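Local atomic coordinates of peptidoglycan-N-acetylmuramic acid deacetylase PdaA (Bacillus subtilis, PDB entry 1NY1), a protein that removes the acetyl group from N-acetylmuramic acid residues of peptidoglycan glycan strands, a step toward the muramic delta-lactam of the spore cortex, and is required for germination. Residues Glu4-Gly9 and Asn26-Lys31. Residues are numbered along the deposited sequence; the frame is centred on the assembly and turned at random.
Sequences EPINWG and NSLIEK
A small apolar contact lays the N-terminal strand 6-7 beside helix 23-31, with Ile-6 and the indole of Trp-8 meeting Leu-28 and Ile-29 near the N-terminus of this NodB-type polysaccharide deacetylase. Only about 129 Å² is buried, both sides summed, and no hydrogen bond crosses; the backbones stay well apart, Ile-6 CA lying 10.9 Å from Leu-28 CA. Ile-6 and Leu-28 bridge this gap tip to tip, their CD1 methyls 3.7 Å apart. In Ile-6, CB points at the helix and the extended CG1-CD1 branch (chi2 175°) takes the methyl the rest of the way. Trp-8 and Ile-29 instead cross at about a right angle: CZ3, on the six-membered ring of the indole, meets Ile-29 CG2 obliquely at 4.0 Å. With CG trans to the backbone N (chi1 -173°), the indole swings toward the helix although the CB bond does not point there. Its NE1 is hydrogen-bonded to Trp-164 O, and the ring also stacks on Phe-163. Trp-8 lies about 10 Å, side chain to side chain, from both Asp-50, the probable proton acceptor, and the metal ligand His-101. Tyr-36 touches both Trp-8 and Ile-29, while strand 145-146 pairs antiparallel with strand 6-7 and brings Phe-146 against Ile-6 and Trp-8.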
ATOM      1  N   GLU A   4       3.811  10.431  20.169  1.00 24.15           N
ATOM      2  CA  GLU A   4       2.607  11.203  19.890  1.00 27.09           C
ATOM      3  C   GLU A   4       1.972  10.669  18.613  1.00 25.24           C
ATOM      4  O   GLU A   4       2.605  10.660  17.562  1.00 25.52           O
ATOM      5  CB  GLU A   4       2.954  12.686  19.725  1.00 28.97           C
ATOM      6  CG  GLU A   4       3.211  13.404  21.037  1.00 34.64           C
ATOM      7  CD  GLU A   4       1.956  13.515  21.883  1.00 36.08           C
ATOM      8  OE1 GLU A   4       0.955  14.066  21.376  1.00 37.60           O
ATOM      9  OE2 GLU A   4       1.974  13.056  23.047  1.00 39.40           O
ATOM     10  N   PRO A   5       0.719  10.195  18.696  1.00 25.15           N
ATOM     11  CA  PRO A   5       0.014   9.659  17.528  1.00 24.75           C
ATOM     12  C   PRO A   5       0.020  10.628  16.346  1.00 25.71           C
ATOM     13  O   PRO A   5      -0.191  11.834  16.510  1.00 24.85           O
ATOM     14  CB  PRO A   5      -1.391   9.412  18.064  1.00 25.13           C
ATOM     15  CG  PRO A   5      -1.132   9.023  19.480  1.00 25.38           C
ATOM     16  CD  PRO A   5      -0.092  10.031  19.916  1.00 24.79           C
ATOM     17  N   ILE A   6       0.267  10.087  15.157  1.00 24.65           N
ATOM     18  CA  ILE A   6       0.309  10.872  13.929  1.00 24.40           C
ATOM     19  C   ILE A   6      -0.489  10.124  12.864  1.00 23.34           C
ATOM     20  O   ILE A   6      -0.256   8.940  12.638  1.00 22.64           O
ATOM     21  CB  ILE A   6       1.767  11.041  13.421  1.00 25.13           C
ATOM     22  CG1 ILE A   6       2.638  11.664  14.514  1.00 25.79           C
ATOM     23  CG2 ILE A   6       1.791  11.920  12.180  1.00 25.63           C
ATOM     24  CD1 ILE A   6       4.106  11.753  14.146  1.00 26.97           C
ATOM     25  N   ASN A   7      -1.443  10.800  12.230  1.00 23.88           N
ATOM     26  CA  ASN A   7      -2.232  10.160  11.183  1.00 23.35           C
ATOM     27  C   ASN A   7      -1.679  10.613   9.836  1.00 22.89           C
ATOM     28  O   ASN A   7      -1.584  11.812   9.570  1.00 23.25           O
ATOM     29  CB  ASN A   7      -3.717  10.542  11.283  1.00 26.92           C
ATOM     30  CG  ASN A   7      -4.396   9.963  12.517  1.00 28.80           C
ATOM     31  OD1 ASN A   7      -5.620   9.857  12.570  1.00 34.06           O
ATOM     32  ND2 ASN A   7      -3.605   9.599  13.519  1.00 32.53           N
ATOM     33  N   TRP A   8      -1.297   9.661   8.992  1.00 21.78           N
ATOM     34  CA  TRP A   8      -0.761  10.028   7.692  1.00 19.83           C
ATOM     35  C   TRP A   8      -1.821  10.749   6.871  1.00 20.44           C
ATOM     36  O   TRP A   8      -2.877  10.191   6.577  1.00 19.72           O
ATOM     37  CB  TRP A   8      -0.272   8.801   6.924  1.00 18.50           C
ATOM     38  CG  TRP A   8       0.424   9.208   5.678  1.00 17.31           C
ATOM     39  CD1 TRP A   8      -0.037   9.100   4.396  1.00 17.66           C
ATOM     40  CD2 TRP A   8       1.666   9.908   5.600  1.00 18.29           C
ATOM     41  NE1 TRP A   8       0.843   9.697   3.524  1.00 15.79           N
ATOM     42  CE2 TRP A   8       1.898  10.200   4.240  1.00 16.89           C
ATOM     43  CE3 TRP A   8       2.606  10.321   6.554  1.00 17.97           C
ATOM     44  CZ2 TRP A   8       3.035  10.888   3.808  1.00 19.62           C
ATOM     45  CZ3 TRP A   8       3.737  11.007   6.124  1.00 21.52           C
ATOM     46  CH2 TRP A   8       3.940  11.282   4.763  1.00 19.20           C
ATOM     47  N   GLY A   9      -1.521  11.991   6.510  1.00 20.39           N
ATOM     48  CA  GLY A   9      -2.434  12.805   5.727  1.00 21.51           C
ATOM     49  C   GLY A   9      -1.625  13.816   4.939  1.00 23.17           C
ATOM     50  O   GLY A   9      -0.472  14.086   5.275  1.00 24.01           O
ATOM     51  N   ASN A  26       8.265  15.288   6.450  1.00 27.28           N
ATOM     52  CA  ASN A  26       9.313  14.813   5.560  1.00 26.49           C
ATOM     53  C   ASN A  26      10.561  14.452   6.353  1.00 26.30           C
ATOM     54  O   ASN A  26      11.203  13.441   6.079  1.00 27.44           O
ATOM     55  CB  ASN A  26       9.653  15.861   4.502  1.00 25.99           C
ATOM     56  CG  ASN A  26       8.552  16.029   3.480  1.00 24.90           C
ATOM     57  OD1 ASN A  26       7.791  15.098   3.210  1.00 23.79           O
ATOM     58  ND2 ASN A  26       8.470  17.213   2.890  1.00 25.69           N
ATOM     59  N   SER A  27      10.897  15.271   7.344  1.00 26.41           N
ATOM     60  CA  SER A  27      12.080  15.017   8.164  1.00 26.07           C
ATOM     61  C   SER A  27      11.922  13.756   9.008  1.00 25.10           C
ATOM     62  O   SER A  27      12.847  12.952   9.110  1.00 24.58           O
ATOM     63  CB  SER A  27      12.362  16.211   9.081  1.00 28.04           C
ATOM     64  OG  SER A  27      12.768  17.345   8.334  1.00 31.63           O
ATOM     65  N   LEU A  28      10.745  13.585   9.600  1.00 23.74           N
ATOM     66  CA  LEU A  28      10.480  12.428  10.442  1.00 23.99           C
ATOM     67  C   LEU A  28      10.595  11.116   9.681  1.00 25.13           C
ATOM     68  O   LEU A  28      11.329  10.215  10.086  1.00 26.05           O
ATOM     69  CB  LEU A  28       9.082  12.520  11.055  1.00 23.28           C
ATOM     70  CG  LEU A  28       8.969  12.219  12.551  1.00 22.35           C
ATOM     71  CD1 LEU A  28       7.532  11.842  12.870  1.00 22.02           C
ATOM     72  CD2 LEU A  28       9.910  11.080  12.944  1.00 22.15           C
ATOM     73  N   ILE A  29       9.864  11.007   8.579  1.00 26.43           N
ATOM     74  CA  ILE A  29       9.886   9.784   7.787  1.00 27.48           C
ATOM     75  C   ILE A  29      11.275   9.456   7.247  1.00 27.84           C
ATOM     76  O   ILE A  29      11.695   8.300   7.268  1.00 27.54           O
ATOM     77  CB  ILE A  29       8.898   9.864   6.605  1.00 28.49           C
ATOM     78  CG1 ILE A  29       9.262  11.038   5.700  1.00 29.87           C
ATOM     79  CG2 ILE A  29       7.480  10.010   7.130  1.00 27.94           C
ATOM     80  CD1 ILE A  29       8.514  11.039   4.389  1.00 32.54           C
ATOM     81  N   GLU A  30      11.987  10.471   6.766  1.00 27.39           N
ATOM     82  CA  GLU A  30      13.326  10.259   6.226  1.00 27.71           C
ATOM     83  C   GLU A  30      14.309   9.809   7.300  1.00 26.07           C
ATOM     84  O   GLU A  30      15.252   9.069   7.018  1.00 23.95           O
ATOM     85  CB  GLU A  30      13.835  11.537   5.550  1.00 31.11           C
ATOM     86  CG  GLU A  30      13.099  11.874   4.259  1.00 36.25           C
ATOM     87  CD  GLU A  30      13.218  10.773   3.216  1.00 39.04           C
ATOM     88  OE1 GLU A  30      14.359  10.481   2.788  1.00 41.24           O
ATOM     89  OE2 GLU A  30      12.174  10.199   2.828  1.00 40.41           O
ATOM     90  N   LYS A  31      14.092  10.256   8.531  1.00 24.57           N
ATOM     91  CA  LYS A  31      14.969   9.865   9.628  1.00 24.01           C
ATOM     92  C   LYS A  31      14.843   8.363   9.857  1.00 24.79           C
ATOM     93  O   LYS A  31      15.731   7.734  10.434  1.00 25.60           O
ATOM     94  CB  LYS A  31      14.589  10.602  10.914  1.00 23.94           C
ATOM     95  CG  LYS A  31      15.489  10.258  12.095  1.00 22.04           C
ATOM     96  CD  LYS A  31      14.930  10.756  13.419  1.00 22.28           C
ATOM     97  CE  LYS A  31      14.736  12.263  13.436  1.00 22.58           C
ATOM     98  NZ  LYS A  31      14.287  12.720  14.788  1.00 26.17           N
TER